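PDB 6PQ9: beta-lactamase from Escherichia coli, which probably catalyses the hydrolysis of beta-lactams to substituted beta-amino acids, the reaction behind resistance to these antibiotics. Local coordinates for residues S106-K111 and R131-G136; K91-K96 and L119-I124. The protein carries 1 engineered substitution. All coordinates share one frame; numbering follows the deposited sequence.

In the fold
The two contacts are neighbours in the helical part of the enzyme, their centres about 12 Å apart and their segments alternating along the chain. From strand 92-95 the chain passes through helix 107-111 to strand 117-120; helix 121-130 then leads from interaction 2 back to R131 in interaction 1. They also touch directly: I124 CG2 lies 3.8 Å from G136 O and 4.3 Å from L108 CD2. Interaction 1 borders the active site, where the sulfate bonded to S132 is also held by K71, S239 and the engineered G68. Interaction 2 lies farther out, its centre about 22 Å from the chain centre against about 16 Å for interaction 1.

Interaction 1 of 2, residues S106-K111 and R131-G136; sequences SPLRDK and RSDNNG. With SO4 (sulfate ion), chain L.
The carboxylate of D133 reaches across to S106, P107 and L108, dividing its two oxygens between separate tasks. Its CG is anti to the backbone N (chi1 -159°), which brings the group to the start of helix 107-111. OD2 accepts from L108 N at 2.7 Å, the N-H coming close to the line of the C-O bond; the carboxylate and the L108 side chain cross nearly at a right angle. OD1 takes the S106 hydroxyl, with OG at 2.9 Å on the syn side and slightly out of plane. From the opposite face G136 N reaches OD1 at 2.8 Å, so D133 N-caps its own helix 134-144 while binding the neighbouring one. S106 is likewise an N-cap: its OG accepts from R109 N at 3.1 Å and, weakly, from N135 ND2, an amide nitrogen whose stronger partner is L101 O. These bonds satisfy the buried carboxylate of D133 and the hydroxyl of S106. At the outer margin, P107 CG sits over one face of the R131 guanidinium, 3.6 Å above its plane and displaced toward the rim; W105 NE1 bonds to R131 O. S132, outside this contact, bonds through its hydroxyl OG to sulfate O1 at 2.6 Å and also to K236 NZ. S132, D133 and N134 form the SDN motif of class A beta-lactamases, whose central aspartate faces the protein interior while the serine borders the active site.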
loop_
_atom_site.group_PDB
_atom_site.type_symbol
_atom_site.label_atom_id
_atom_site.label_comp_id
_atom_site.label_asym_id
_atom_site.label_seq_id
_atom_site.Cartn_x
_atom_site.Cartn_y
_atom_site.Cartn_z
ATOM N N SER A 106 11.149 9.750 7.892
ATOM C CA SER A 106 11.770 8.660 8.625
ATOM C C SER A 106 11.689 8.869 10.129
ATOM O O SER A 106 12.610 9.443 10.725
ATOM C CB SER A 106 13.231 8.503 8.200
ATOM O OG SER A 106 13.843 7.417 8.871
ATOM N N PRO A 107 10.621 8.413 10.777
ATOM C CA PRO A 107 10.619 8.384 12.249
ATOM C C PRO A 107 11.802 7.640 12.842
ATOM O O PRO A 107 12.230 7.951 13.962
ATOM C CB PRO A 107 9.292 7.690 12.580
ATOM C CG PRO A 107 8.406 8.006 11.403
ATOM C CD PRO A 107 9.296 8.131 10.201
ATOM N N LEU A 108 12.341 6.659 12.118
ATOM C CA LEU A 108 13.504 5.926 12.599
ATOM C C LEU A 108 14.695 6.857 12.767
ATOM O O LEU A 108 15.363 6.847 13.807
ATOM C CB LEU A 108 13.838 4.791 11.628
ATOM C CG LEU A 108 13.588 3.322 11.990
ATOM C CD1 LEU A 108 12.741 3.180 13.225
ATOM C CD2 LEU A 108 12.995 2.544 10.815
ATOM N N ARG A 109 14.984 7.671 11.746
ATOM C CA ARG A 109 16.090 8.614 11.860
ATOM C C ARG A 109 15.831 9.630 12.963
ATOM O O ARG A 109 16.755 10.021 13.684
ATOM C CB ARG A 109 16.327 9.336 10.536
ATOM C CG ARG A 109 17.522 10.298 10.578
ATOM C CD ARG A 109 17.130 11.685 10.092
ATOM N NE ARG A 109 16.535 11.584 8.771
ATOM C CZ ARG A 109 15.269 11.869 8.476
ATOM N NH1 ARG A 109 14.427 12.317 9.410
ATOM N NH2 ARG A 109 14.853 11.695 7.228
ATOM N N ASP A 110 14.578 10.060 13.117
ATOM C CA ASP A 110 14.252 11.024 14.162
ATOM C C ASP A 110 14.483 10.444 15.549
ATOM O O ASP A 110 14.831 11.178 16.477
ATOM C CB ASP A 110 12.796 11.489 14.025
ATOM C CG ASP A 110 12.556 12.314 12.766
ATOM O OD1 ASP A 110 13.535 12.842 12.192
ATOM O OD2 ASP A 110 11.380 12.425 12.346
ATOM N N LYS A 111 14.284 9.140 15.716
ATOM C CA LYS A 111 14.470 8.513 17.016
ATOM C C LYS A 111 15.924 8.134 17.289
ATOM O O LYS A 111 16.356 8.183 18.443
ATOM C CB LYS A 111 13.573 7.280 17.124
ATOM C CG LYS A 111 13.499 6.680 18.516
ATOM C CD LYS A 111 12.578 5.475 18.526
ATOM C CE LYS A 111 12.702 4.687 19.825
ATOM N NZ LYS A 111 11.490 4.830 20.695
ATOM N N ARG A 131 3.967 3.608 9.725
ATOM C CA ARG A 131 4.355 5.009 9.639
ATOM C C ARG A 131 5.063 5.336 8.335
ATOM O O ARG A 131 5.502 6.479 8.156
ATOM C CB ARG A 131 5.249 5.402 10.835
ATOM C CG ARG A 131 4.589 5.216 12.189
ATOM C CD ARG A 131 5.179 6.143 13.241
ATOM N NE ARG A 131 4.834 7.540 12.958
ATOM C CZ ARG A 131 5.383 8.604 13.548
ATOM N NH1 ARG A 131 6.325 8.459 14.486
ATOM N NH2 ARG A 131 4.980 9.824 13.196
ATOM N N SER A 132 5.224 4.355 7.443
ATOM C CA SER A 132 5.689 4.588 6.077
ATOM C C SER A 132 7.130 5.097 6.024
ATOM O O SER A 132 7.513 5.800 5.084
ATOM C CB SER A 132 4.743 5.540 5.340
ATOM O OG SER A 132 4.862 5.352 3.943
ATOM N N ASP A 133 7.943 4.712 7.012
ATOM C CA ASP A 133 9.352 5.095 7.067
ATOM C C ASP A 133 10.098 4.767 5.771
ATOM O O ASP A 133 10.106 3.621 5.309
ATOM C CB ASP A 133 10.009 4.371 8.249
ATOM C CG ASP A 133 11.282 5.042 8.710
ATOM O OD1 ASP A 133 12.239 5.171 7.910
ATOM O OD2 ASP A 133 11.318 5.453 9.879
ATOM N N ASN A 134 10.772 5.766 5.206
ATOM C CA ASN A 134 11.535 5.521 3.981
ATOM C C ASN A 134 12.885 4.861 4.232
ATOM O O ASN A 134 13.350 4.085 3.385
ATOM C CB ASN A 134 11.748 6.820 3.210
ATOM C CG ASN A 134 10.482 7.300 2.563
ATOM O OD1 ASN A 134 9.619 6.501 2.222
ATOM N ND2 ASN A 134 10.341 8.606 2.425
ATOM N N ASN A 135 13.542 5.174 5.351
ATOM C CA ASN A 135 14.801 4.504 5.649
ATOM C C ASN A 135 14.548 3.087 6.142
ATOM O O ASN A 135 15.275 2.167 5.769
ATOM C CB ASN A 135 15.615 5.314 6.660
ATOM C CG ASN A 135 16.130 6.607 6.073
ATOM O OD1 ASN A 135 16.593 6.636 4.927
ATOM N ND2 ASN A 135 16.032 7.697 6.842
ATOM N N GLY A 136 13.495 2.886 6.941
ATOM C CA GLY A 136 13.053 1.534 7.246
ATOM C C GLY A 136 12.790 0.709 5.998
ATOM O O GLY A 136 13.182 -0.458 5.916
HETATM S S SO4 L . 4.595 7.275 1.153
HETATM O O1 SO4 L . 3.620 6.725 2.094
HETATM O O2 SO4 L . 5.861 6.567 1.331
HETATM O O3 SO4 L . 4.151 7.100 -0.235
HETATM O O4 SO4 L . 4.737 8.692 1.436
#

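Interaction 2 of 2, residues K91-K96 and L119-I124; sequences KKLFVK and LSISEI
L93 and L119 exchange two backbone hydrogen bonds, which identifies them as an antiparallel hydrogen-bonded pair. L93 N to L119 O measures 2.8 Å and is nearly straight (171°), although the donor stands above the carbonyl plane; the return bond from L119 N to L93 O is 2.9 Å. A third bond, from I121 N to K91 O at 2.9 Å, meets its acceptor nearly along the C=O axis. It lies beyond the last bridge and ties the first residue of helix 121-130 to the end of the ribbon. Between these bonds K92 and S120 form a non-hydrogen-bonded pair with CA atoms 3.9 Å apart, and CA-H...O contacts run from K92 CA to L119 O and from S120 CA to K91 O alongside the N-H...O bonds.

S120 stands where the strand gives way to helix 121-130. Its OG sits between the backbone N and the carbonyl carbon (chi1 77°) and accepts from E123 N at 3.0 Å, an N-cap bond.

The apolar side chains gather on the face of L93 and L119. L93 CD1 rests on I121 CG1 at 3.7 Å, the two side chains crossing at a slant, while I121 CD1 also approaches the aliphatic CG of K91. V95 CG2 meets L119 CD1 more loosely, at 4.2 Å. Helix 134-144 backs this layer through F143, against L93 and I121, and through I139, against V95; V78 and L82 of helix 70-85 also touch I121. On the other face, K92 lays its CG beside S120 and leads its chain away to the exposed surface. Together these features make a two-stranded antiparallel ribbon, extended by the V95-V117 backbone bonding, that packs on the helices of the class A beta-lactamase fold and runs directly into one of them.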
loop_
_atom_site.group_PDB
_atom_site.type_symbol
_atom_site.label_atom_id
_atom_site.label_comp_id
_atom_site.label_asym_id
_atom_site.label_seq_id
_atom_site.Cartn_x
_atom_site.Cartn_y
_atom_site.Cartn_z
ATOM N N LYS A 91 14.767 -10.601 16.090
ATOM C CA LYS A 91 16.172 -10.528 15.719
ATOM C C LYS A 91 16.566 -9.084 15.427
ATOM O O LYS A 91 15.822 -8.337 14.786
ATOM C CB LYS A 91 16.423 -11.409 14.501
ATOM C CG LYS A 91 17.647 -11.044 13.697
ATOM C CD LYS A 91 18.868 -11.584 14.364
ATOM C CE LYS A 91 20.032 -11.632 13.411
ATOM N NZ LYS A 91 21.297 -11.734 14.207
ATOM N N LYS A 92 17.741 -8.685 15.899
ATOM C CA LYS A 92 18.183 -7.304 15.777
ATOM C C LYS A 92 19.196 -7.142 14.655
ATOM O O LYS A 92 20.116 -7.954 14.505
ATOM C CB LYS A 92 18.772 -6.808 17.090
ATOM C CG LYS A 92 17.706 -6.601 18.149
ATOM C CD LYS A 92 18.185 -5.691 19.269
ATOM C CE LYS A 92 17.216 -5.707 20.448
ATOM N NZ LYS A 92 17.847 -5.135 21.665
ATOM N N LEU A 93 19.009 -6.090 13.865
ATOM C CA LEU A 93 19.891 -5.732 12.764
ATOM C C LEU A 93 20.610 -4.434 13.106
ATOM O O LEU A 93 19.983 -3.475 13.574
ATOM C CB LEU A 93 19.104 -5.559 11.459
ATOM C CG LEU A 93 18.335 -6.801 11.021
ATOM C CD1 LEU A 93 17.638 -6.571 9.709
ATOM C CD2 LEU A 93 19.300 -7.965 10.926
ATOM N N PHE A 94 21.916 -4.408 12.879
ATOM C CA PHE A 94 22.676 -3.185 13.079
ATOM C C PHE A 94 22.473 -2.261 11.884
ATOM O O PHE A 94 22.706 -2.655 10.738
ATOM C CB PHE A 94 24.164 -3.494 13.271
ATOM C CG PHE A 94 25.014 -2.272 13.498
ATOM C CD1 PHE A 94 25.547 -1.566 12.421
ATOM C CD2 PHE A 94 25.279 -1.823 14.789
ATOM C CE1 PHE A 94 26.327 -0.439 12.628
ATOM C CE2 PHE A 94 26.063 -0.707 15.001
ATOM C CZ PHE A 94 26.589 -0.013 13.915
ATOM N N VAL A 95 22.071 -1.026 12.159
ATOM C CA VAL A 95 21.753 -0.035 11.137
ATOM C C VAL A 95 22.832 1.039 11.172
ATOM O O VAL A 95 23.035 1.688 12.203
ATOM C CB VAL A 95 20.360 0.567 11.368
ATOM C CG1 VAL A 95 20.084 1.687 10.373
ATOM C CG2 VAL A 95 19.313 -0.534 11.285
ATOM N N LYS A 96 23.530 1.225 10.057
ATOM C CA LYS A 96 24.572 2.239 10.009
ATOM C C LYS A 96 23.961 3.636 9.944
ATOM O O LYS A 96 22.877 3.842 9.379
ATOM C CB LYS A 96 25.500 2.002 8.810
ATOM C CG LYS A 96 26.056 0.583 8.766
ATOM C CD LYS A 96 27.195 0.445 7.776
ATOM C CE LYS A 96 26.667 0.240 6.368
ATOM N NZ LYS A 96 27.776 0.007 5.403
ATOM N N LEU A 119 18.487 -2.560 15.907
ATOM C CA LEU A 119 17.031 -2.471 15.926
ATOM C C LEU A 119 16.430 -3.805 15.528
ATOM O O LEU A 119 16.902 -4.462 14.588
ATOM C CB LEU A 119 16.516 -1.381 14.987
ATOM C CG LEU A 119 17.060 0.028 15.228
ATOM C CD1 LEU A 119 16.578 0.975 14.135
ATOM C CD2 LEU A 119 16.627 0.501 16.599
ATOM N N SER A 120 15.394 -4.205 16.246
ATOM C CA SER A 120 14.718 -5.438 15.900
ATOM C C SER A 120 13.980 -5.269 14.577
ATOM O O SER A 120 13.520 -4.176 14.225
ATOM C CB SER A 120 13.751 -5.843 17.008
ATOM O OG SER A 120 12.570 -5.063 16.967
ATOM N N ILE A 121 13.881 -6.365 13.832
ATOM C CA ILE A 121 13.129 -6.323 12.581
ATOM C C ILE A 121 11.690 -5.887 12.849
ATOM O O ILE A 121 11.095 -5.119 12.078
ATOM C CB ILE A 121 13.227 -7.690 11.888
ATOM C CG1 ILE A 121 14.704 -7.937 11.521
ATOM C CG2 ILE A 121 12.315 -7.743 10.666
ATOM C CD1 ILE A 121 15.036 -9.363 11.101
ATOM N N SER A 122 11.136 -6.332 13.979
ATOM C CA SER A 122 9.828 -5.885 14.437
ATOM C C SER A 122 9.714 -4.358 14.438
ATOM O O SER A 122 8.774 -3.792 13.862
ATOM C CB SER A 122 9.577 -6.449 15.833
ATOM O OG SER A 122 8.227 -6.287 16.215
ATOM N N GLU A 123 10.673 -3.669 15.067
ATOM C CA GLU A 123 10.575 -2.216 15.155
ATOM C C GLU A 123 10.756 -1.552 13.787
ATOM O O GLU A 123 10.089 -0.552 13.487
ATOM C CB GLU A 123 11.586 -1.663 16.162
ATOM C CG GLU A 123 11.458 -0.139 16.330
ATOM C CD GLU A 123 12.551 0.486 17.191
ATOM O OE1 GLU A 123 13.221 -0.244 17.948
ATOM O OE2 GLU A 123 12.721 1.724 17.121
ATOM N N ILE A 124 11.645 -2.085 12.945
ATOM C CA ILE A 124 11.822 -1.527 11.605
ATOM C C ILE A 124 10.573 -1.755 10.757
ATOM O O ILE A 124 10.172 -0.885 9.974
ATOM C CB ILE A 124 13.071 -2.125 10.931
ATOM C CG1 ILE A 124 14.310 -1.922 11.809
ATOM C CG2 ILE A 124 13.275 -1.508 9.549
ATOM C CD1 ILE A 124 15.426 -2.899 11.527
#